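Local structure of alcohol dehydrogenase (Escherichia coli, 5VM2) at residues I172-A177 against Q186-L191; A227-F232 against P255-R260. The protein probably acts as a zinc-containing dehydrogenase that oxidises alcohol groups with NAD or NADP as acceptor, although its true substrate is not known. All coordinates share one frame; numbering follows the deposited sequence.

Interaction 1. Residues I172-A177 against Q186-L191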
ATOM      1  N   ILE A 172     -13.234 -12.651  10.712  1.00 28.04           N
ATOM      2  CA  ILE A 172     -11.948 -12.052  10.378  1.00 28.04           C
ATOM      3  C   ILE A 172     -11.486 -11.160  11.524  1.00 28.77           C
ATOM      4  O   ILE A 172     -12.279 -10.416  12.115  1.00 24.52           O
ATOM      5  CB  ILE A 172     -12.045 -11.268   9.054  1.00 30.43           C
ATOM      6  CG1 ILE A 172     -12.341 -12.246   7.910  1.00 33.33           C
ATOM      7  CG2 ILE A 172     -10.763 -10.488   8.771  1.00 28.72           C
ATOM      8  CD1 ILE A 172     -12.236 -11.644   6.550  1.00 37.68           C
ATOM      9  N   ILE A 173     -10.197 -11.262  11.849  1.00 29.38           N
ATOM     10  CA  ILE A 173      -9.529 -10.368  12.786  1.00 27.39           C
ATOM     11  C   ILE A 173      -8.412  -9.672  12.030  1.00 26.08           C
ATOM     12  O   ILE A 173      -7.572 -10.333  11.409  1.00 27.68           O
ATOM     13  CB  ILE A 173      -8.964 -11.116  14.001  1.00 26.76           C
ATOM     14  CG1 ILE A 173     -10.088 -11.765  14.811  1.00 28.15           C
ATOM     15  CG2 ILE A 173      -8.166 -10.157  14.871  1.00 27.99           C
ATOM     16  CD1 ILE A 173      -9.590 -12.649  15.935  1.00 29.82           C
ATOM     17  N   ILE A 174      -8.404  -8.347  12.076  1.00 24.35           N
ATOM     18  CA  ILE A 174      -7.359  -7.542  11.463  1.00 25.81           C
ATOM     19  C   ILE A 174      -6.555  -6.891  12.580  1.00 29.68           C
ATOM     20  O   ILE A 174      -7.090  -6.087  13.356  1.00 31.36           O
ATOM     21  CB  ILE A 174      -7.950  -6.497  10.509  1.00 23.86           C
ATOM     22  CG1 ILE A 174      -8.618  -7.216   9.330  1.00 25.85           C
ATOM     23  CG2 ILE A 174      -6.871  -5.542  10.026  1.00 23.88           C
ATOM     24  CD1 ILE A 174      -9.351  -6.311   8.414  1.00 24.66           C
ATOM     25  N   LEU A 175      -5.278  -7.251  12.676  1.00 28.97           N
ATOM     26  CA  LEU A 175      -4.379  -6.666  13.664  1.00 30.43           C
ATOM     27  C   LEU A 175      -3.719  -5.444  13.036  1.00 32.15           C
ATOM     28  O   LEU A 175      -2.855  -5.571  12.161  1.00 31.82           O
ATOM     29  CB  LEU A 175      -3.344  -7.686  14.127  1.00 32.49           C
ATOM     30  CG  LEU A 175      -3.901  -8.974  14.744  1.00 31.97           C
ATOM     31  CD1 LEU A 175      -2.764  -9.895  15.168  1.00 32.63           C
ATOM     32  CD2 LEU A 175      -4.820  -8.675  15.919  1.00 30.05           C
ATOM     33  N   GLY A 176      -4.147  -4.259  13.461  1.00 30.94           N
ATOM     34  CA  GLY A 176      -3.620  -3.031  12.906  1.00 31.08           C
ATOM     35  C   GLY A 176      -4.679  -2.249  12.161  1.00 31.61           C
ATOM     36  O   GLY A 176      -5.342  -2.779  11.264  1.00 32.57           O
ATOM     37  N   ALA A 177      -4.858  -0.989  12.540  1.00 30.92           N
ATOM     38  CA  ALA A 177      -5.800  -0.092  11.886  1.00 31.09           C
ATOM     39  C   ALA A 177      -5.082   1.126  11.313  1.00 33.07           C
ATOM     40  O   ALA A 177      -5.659   2.215  11.226  1.00 32.72           O
ATOM     41  CB  ALA A 177      -6.910   0.328  12.848  1.00 30.90           C
ATOM     42  N   GLN A 186     -11.580  -2.783   4.329  1.00 25.46           N
ATOM     43  CA  GLN A 186     -12.505  -2.489   3.242  1.00 26.09           C
ATOM     44  C   GLN A 186     -12.465  -3.573   2.168  1.00 26.01           C
ATOM     45  O   GLN A 186     -13.497  -3.903   1.570  1.00 24.80           O
ATOM     46  CB  GLN A 186     -12.187  -1.114   2.663  1.00 27.97           C
ATOM     47  CG  GLN A 186     -12.337  -0.004   3.693  1.00 28.25           C
ATOM     48  CD  GLN A 186     -12.500   1.350   3.058  1.00 28.89           C
ATOM     49  OE1 GLN A 186     -13.576   1.691   2.581  1.00 29.93           O
ATOM     50  NE2 GLN A 186     -11.430   2.138   3.050  1.00 28.85           N
ATOM     51  N   ALA A 187     -11.291  -4.161   1.927  1.00 26.21           N
ATOM     52  CA  ALA A 187     -11.227  -5.277   0.987  1.00 26.39           C
ATOM     53  C   ALA A 187     -12.026  -6.470   1.500  1.00 27.65           C
ATOM     54  O   ALA A 187     -12.779  -7.091   0.742  1.00 26.62           O
ATOM     55  CB  ALA A 187      -9.775  -5.670   0.723  1.00 23.34           C
ATOM     56  N   CYS A 188     -11.895  -6.792   2.793  1.00 28.48           N
ATOM     57  CA  CYS A 188     -12.681  -7.885   3.360  1.00 28.89           C
ATOM     58  C   CYS A 188     -14.175  -7.618   3.222  1.00 29.59           C
ATOM     59  O   CYS A 188     -14.952  -8.538   2.938  1.00 29.05           O
ATOM     60  CB  CYS A 188     -12.308  -8.108   4.824  1.00 27.65           C
ATOM     61  SG  CYS A 188     -10.649  -8.787   5.059  1.00 27.74           S
ATOM     62  N   LYS A 189     -14.593  -6.364   3.410  1.00 29.98           N
ATOM     63  CA  LYS A 189     -16.000  -6.023   3.219  1.00 29.24           C
ATOM     64  C   LYS A 189     -16.429  -6.241   1.774  1.00 27.83           C
ATOM     65  O   LYS A 189     -17.515  -6.776   1.511  1.00 28.28           O
ATOM     66  CB  LYS A 189     -16.251  -4.568   3.618  1.00 33.49           C
ATOM     67  CG  LYS A 189     -16.056  -4.274   5.092  1.00 40.23           C
ATOM     68  CD  LYS A 189     -17.161  -3.366   5.614  1.00 48.23           C
ATOM     69  CE  LYS A 189     -17.048  -1.964   5.032  1.00 51.61           C
ATOM     70  NZ  LYS A 189     -18.381  -1.356   4.746  1.00 55.94           N
ATOM     71  N   CYS A 190     -15.592  -5.833   0.819  1.00 26.79           N
ATOM     72  CA  CYS A 190     -15.940  -5.992  -0.589  1.00 27.63           C
ATOM     73  C   CYS A 190     -16.054  -7.459  -0.976  1.00 26.98           C
ATOM     74  O   CYS A 190     -16.799  -7.794  -1.900  1.00 29.44           O
ATOM     75  CB  CYS A 190     -14.903  -5.294  -1.465  1.00 30.72           C
ATOM     76  SG  CYS A 190     -14.978  -3.494  -1.354  1.00 35.31           S
ATOM     77  N   LEU A 191     -15.332  -8.340  -0.290  1.00 28.36           N
ATOM     78  CA  LEU A 191     -15.414  -9.773  -0.541  1.00 28.95           C
ATOM     79  C   LEU A 191     -16.513 -10.450   0.272  1.00 26.07           C
ATOM     80  O   LEU A 191     -16.616 -11.681   0.251  1.00 29.07           O
ATOM     81  CB  LEU A 191     -14.061 -10.436  -0.262  1.00 30.16           C
ATOM     82  CG  LEU A 191     -13.113 -10.494  -1.464  1.00 31.52           C
ATOM     83  CD1 LEU A 191     -12.537  -9.117  -1.774  1.00 30.74           C
ATOM     84  CD2 LEU A 191     -12.000 -11.492  -1.215  1.00 35.33           C
TER
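A small, buried apolar contact between a sheet strand and the helix that follows it, this joins I172 and I174 to C188 in the first beta-alpha-beta unit of the Rossmann-type domain. Strand 171-175 is an inner strand of the six-stranded parallel sheet. The chain leaves it through a turn, runs back along helix 179-190 and enters the neighbouring strand 195-200. Backbones stay well apart, with the CA atoms of I172 and C188 8.2 Å from each other, so side chains must bridge the gap. I172 does most of this: its CD1 methyl comes to 3.6 Å from C188 SG. The CG2 branch of I172 flanks the same C188 SG at 4.1 Å. In I172, CG1 lies beside the backbone N and opposite the carbonyl carbon (chi1 -65°), and the chain then runs out extended (chi2 -170°), carrying CD1 out to the helix. I174, two residues on and with matching torsions, reaches less closely, its CD1 standing 4.4 Å from C188 SG. The sulfur thus reaches toward both terminal methyls, closer to that of I172, and stands to one side of the line joining them. F242 of strand 238-243 and I196 of strand 195-200 also touch C188, extending this apolar layer over the strands on either side of 171-175. Past I174 the segment turns away from 186-191 into G176, part of a GxGxxG-like sequence consistent with the dinucleotide-binding turn of this fold, and A177 N is hydrogen-bonded to D200 OD1. With methyl groups against a cysteine sulfur, van der Waals packing dominates: the closeness of methyl and sulfur reflects how near the helix lies to the sheet here, and nothing directional across these segments sets the sulfur's position.

Interaction 2. Residues A227-F232 against P255-R260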
ATOM      1  N   ALA A 227      -8.481 -12.141  24.952  1.00 39.39           N
ATOM      2  CA  ALA A 227      -9.787 -12.406  25.551  1.00 41.28           C
ATOM      3  C   ALA A 227     -10.914 -11.810  24.713  1.00 39.86           C
ATOM      4  O   ALA A 227     -11.936 -12.462  24.472  1.00 39.88           O
ATOM      5  CB  ALA A 227      -9.827 -11.856  26.976  1.00 42.76           C
ATOM      6  N   ARG A 228     -10.744 -10.566  24.262  1.00 38.07           N
ATOM      7  CA  ARG A 228     -11.780  -9.922  23.460  1.00 36.39           C
ATOM      8  C   ARG A 228     -11.985 -10.644  22.134  1.00 36.13           C
ATOM      9  O   ARG A 228     -13.119 -10.768  21.655  1.00 35.85           O
ATOM     10  CB  ARG A 228     -11.418  -8.457  23.223  1.00 37.08           C
ATOM     11  CG  ARG A 228     -11.464  -7.597  24.486  1.00 43.64           C
ATOM     12  CD  ARG A 228     -12.899  -7.316  24.932  1.00 49.01           C
ATOM     13  NE  ARG A 228     -13.683  -6.676  23.878  1.00 51.97           N
ATOM     14  CZ  ARG A 228     -14.597  -7.300  23.139  1.00 53.46           C
ATOM     15  NH1 ARG A 228     -14.848  -8.588  23.338  1.00 55.49           N
ATOM     16  NH2 ARG A 228     -15.256  -6.639  22.197  1.00 51.50           N
ATOM     17  N   CYS A 229     -10.899 -11.131  21.526  1.00 34.97           N
ATOM     18  CA  CYS A 229     -11.021 -11.873  20.275  1.00 33.70           C
ATOM     19  C   CYS A 229     -11.667 -13.236  20.499  1.00 34.13           C
ATOM     20  O   CYS A 229     -12.457 -13.699  19.667  1.00 33.93           O
ATOM     21  CB  CYS A 229      -9.645 -12.030  19.627  1.00 35.15           C
ATOM     22  SG  CYS A 229      -9.017 -10.525  18.837  1.00 35.86           S
ATOM     23  N   GLN A 230     -11.338 -13.897  21.612  1.00 35.12           N
ATOM     24  CA  GLN A 230     -11.965 -15.178  21.917  1.00 40.89           C
ATOM     25  C   GLN A 230     -13.463 -15.014  22.147  1.00 44.46           C
ATOM     26  O   GLN A 230     -14.259 -15.873  21.749  1.00 41.17           O
ATOM     27  CB  GLN A 230     -11.294 -15.815  23.134  1.00 43.71           C
ATOM     28  CG  GLN A 230      -9.944 -16.451  22.830  1.00 44.65           C
ATOM     29  CD  GLN A 230     -10.034 -17.508  21.746  1.00 46.86           C
ATOM     30  OE1 GLN A 230      -9.789 -17.230  20.570  1.00 46.65           O
ATOM     31  NE2 GLN A 230     -10.387 -18.728  22.134  1.00 50.96           N
ATOM     32  N   GLN A 231     -13.866 -13.920  22.797  1.00 43.70           N
ATOM     33  CA  GLN A 231     -15.287 -13.601  22.882  1.00 46.20           C
ATOM     34  C   GLN A 231     -15.871 -13.379  21.493  1.00 42.80           C
ATOM     35  O   GLN A 231     -16.932 -13.919  21.156  1.00 43.99           O
ATOM     36  CB  GLN A 231     -15.497 -12.367  23.758  1.00 52.42           C
ATOM     37  CG  GLN A 231     -16.928 -11.855  23.761  1.00 60.07           C
ATOM     38  CD  GLN A 231     -17.067 -10.513  24.452  1.00 65.54           C
ATOM     39  OE1 GLN A 231     -16.218 -10.122  25.255  1.00 66.88           O
ATOM     40  NE2 GLN A 231     -18.141  -9.797  24.140  1.00 68.31           N
ATOM     41  N   PHE A 232     -15.175 -12.591  20.669  1.00 39.24           N
ATOM     42  CA  PHE A 232     -15.652 -12.290  19.322  1.00 39.07           C
ATOM     43  C   PHE A 232     -15.875 -13.562  18.509  1.00 41.32           C
ATOM     44  O   PHE A 232     -16.856 -13.666  17.763  1.00 43.45           O
ATOM     45  CB  PHE A 232     -14.652 -11.356  18.636  1.00 34.35           C
ATOM     46  CG  PHE A 232     -14.855 -11.203  17.154  1.00 34.35           C
ATOM     47  CD1 PHE A 232     -13.888 -11.646  16.261  1.00 34.40           C
ATOM     48  CD2 PHE A 232     -15.990 -10.590  16.650  1.00 34.59           C
ATOM     49  CE1 PHE A 232     -14.063 -11.500  14.891  1.00 33.62           C
ATOM     50  CE2 PHE A 232     -16.171 -10.437  15.283  1.00 33.11           C
ATOM     51  CZ  PHE A 232     -15.211 -10.886  14.404  1.00 33.43           C
ATOM     52  N   PRO A 255      -1.026 -16.520  16.298  1.00 33.64           N
ATOM     53  CA  PRO A 255      -1.289 -17.938  16.602  1.00 33.51           C
ATOM     54  C   PRO A 255      -2.402 -18.156  17.613  1.00 35.22           C
ATOM     55  O   PRO A 255      -3.154 -19.130  17.503  1.00 34.05           O
ATOM     56  CB  PRO A 255       0.061 -18.428  17.147  1.00 36.48           C
ATOM     57  CG  PRO A 255       1.057 -17.566  16.491  1.00 37.38           C
ATOM     58  CD  PRO A 255       0.421 -16.223  16.323  1.00 36.66           C
ATOM     59  N   TYR A 256      -2.523 -17.273  18.603  1.00 36.56           N
ATOM     60  CA  TYR A 256      -3.531 -17.418  19.644  1.00 36.70           C
ATOM     61  C   TYR A 256      -4.918 -16.964  19.205  1.00 35.61           C
ATOM     62  O   TYR A 256      -5.876 -17.132  19.970  1.00 37.55           O
ATOM     63  CB  TYR A 256      -3.082 -16.637  20.881  1.00 37.05           C
ATOM     64  CG  TYR A 256      -1.750 -17.128  21.411  1.00 43.23           C
ATOM     65  CD1 TYR A 256      -0.557 -16.545  21.006  1.00 40.35           C
ATOM     66  CD2 TYR A 256      -1.690 -18.194  22.297  1.00 46.83           C
ATOM     67  CE1 TYR A 256       0.661 -17.004  21.480  1.00 43.83           C
ATOM     68  CE2 TYR A 256      -0.476 -18.659  22.782  1.00 49.96           C
ATOM     69  CZ  TYR A 256       0.693 -18.061  22.369  1.00 50.37           C
ATOM     70  OH  TYR A 256       1.896 -18.522  22.848  1.00 56.03           O
ATOM     71  N   LEU A 257      -5.054 -16.415  17.996  1.00 32.96           N
ATOM     72  CA  LEU A 257      -6.300 -15.810  17.548  1.00 32.89           C
ATOM     73  C   LEU A 257      -6.994 -16.565  16.424  1.00 32.50           C
ATOM     74  O   LEU A 257      -8.171 -16.290  16.156  1.00 34.33           O
ATOM     75  CB  LEU A 257      -6.047 -14.367  17.079  1.00 30.82           C
ATOM     76  CG  LEU A 257      -5.401 -13.425  18.097  1.00 33.01           C
ATOM     77  CD1 LEU A 257      -5.177 -12.058  17.479  1.00 34.71           C
ATOM     78  CD2 LEU A 257      -6.265 -13.313  19.336  1.00 35.38           C
ATOM     79  N   VAL A 258      -6.304 -17.494  15.765  1.00 28.08           N
ATOM     80  CA  VAL A 258      -6.802 -18.167  14.568  1.00 26.81           C
ATOM     81  C   VAL A 258      -7.394 -19.513  14.961  1.00 29.64           C
ATOM     82  O   VAL A 258      -6.945 -20.166  15.915  1.00 31.40           O
ATOM     83  CB  VAL A 258      -5.669 -18.333  13.526  1.00 26.44           C
ATOM     84  CG1 VAL A 258      -4.588 -19.256  14.056  1.00 28.16           C
ATOM     85  CG2 VAL A 258      -6.203 -18.843  12.183  1.00 25.92           C
ATOM     86  N   MET A 259      -8.414 -19.935  14.219  1.00 28.41           N
ATOM     87  CA  MET A 259      -9.018 -21.238  14.443  1.00 32.73           C
ATOM     88  C   MET A 259      -8.190 -22.336  13.781  1.00 30.61           C
ATOM     89  O   MET A 259      -7.400 -22.091  12.863  1.00 28.10           O
ATOM     90  CB  MET A 259     -10.438 -21.278  13.881  1.00 37.83           C
ATOM     91  CG  MET A 259     -10.487 -21.480  12.378  1.00 41.06           C
ATOM     92  SD  MET A 259     -12.164 -21.520  11.709  1.00 48.31           S
ATOM     93  CE  MET A 259     -13.131 -21.918  13.155  1.00 53.26           C
ATOM     94  N   ARG A 260      -8.399 -23.567  14.243  1.00 30.12           N
ATOM     95  CA  ARG A 260      -7.790 -24.710  13.575  1.00 31.13           C
ATOM     96  C   ARG A 260      -8.195 -24.726  12.106  1.00 30.86           C
ATOM     97  O   ARG A 260      -9.328 -24.387  11.751  1.00 29.37           O
ATOM     98  CB  ARG A 260      -8.202 -26.009  14.264  1.00 35.48           C
ATOM     99  CG  ARG A 260      -9.702 -26.231  14.321  1.00 40.76           C
ATOM    100  CD  ARG A 260     -10.037 -27.455  15.152  1.00 48.58           C
ATOM    101  NE  ARG A 260      -9.566 -27.326  16.528  1.00 52.16           N
ATOM    102  CZ  ARG A 260      -9.381 -28.351  17.352  1.00 58.66           C
ATOM    103  NH1 ARG A 260      -9.620 -29.589  16.939  1.00 61.88           N
ATOM    104  NH2 ARG A 260      -8.951 -28.141  18.587  1.00 62.64           N
TER
HETATM  105  O   HOH W   1      -8.094 -18.864  18.835  1.00 36.09           O
HETATM  106  O   HOH W   2     -10.067 -15.320  18.499  1.00 41.50           O
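The carboxamide of Q230 turns its OE1 toward the carbonyl groups of Y256 and L257, and two waters bridge that oxygen to them. The phenol ring of Y256 leads away, to a hydrogen bond between its OH and N277. Within helix 225-232, the guanidinium of R228 has Q231 CB in its plane at the edge, and R228 NE pairs with E223. Q230 OE1 and Y256 O, both acceptors, are 4.0 Å apart. Water 1 bonds Q230 OE1 at 2.9 Å and Y256 O at 3.0 Å, though more acceptors surround it than it has protons. Water 2 donates to the same OE1 at 2.8 Å and to L257 O at 3.2 Å. A chain bent at chi2 (-57°) brings the Q230 amide to this spot. Deeper in, L257 CD2 packs at 3.6 Å from C229 CB and 3.9 Å from C229 SG. This pair rests on the parallel sheet: I218 of strand 216-219 touches C229, I173 touches both C229 and L257, and V241 of strand 238-243 lies against L257. L257, which precedes strand 258-259, is hydrogen-bonded through its backbone to A238 of strand 238-243.

How the interactions relate
Strand 171-175 ties the two together, because its residues face alternately to opposite sides of the sheet. I172 and I174 serve interaction 1, whereas I173 and L175 reach interaction 2: I173 CD1 is 3.6 Å from C229 SG, and L175 CD2 lies 3.7 Å from L257 CD1. Interaction 1 packs a helix directly on the sheet, while interaction 2 joins a helix to a turn and short strand, with apolar side chains from both resting on it. Interaction 1 is wholly buried and apolar. Interaction 2, farther from the middle of the chain, is only partly buried, its C229-L257 base passing outward to water-bridged polar groups at Q230. In each a helix cysteine supplies the apolar contact, to sheet isoleucines in one case and to L257 in the other.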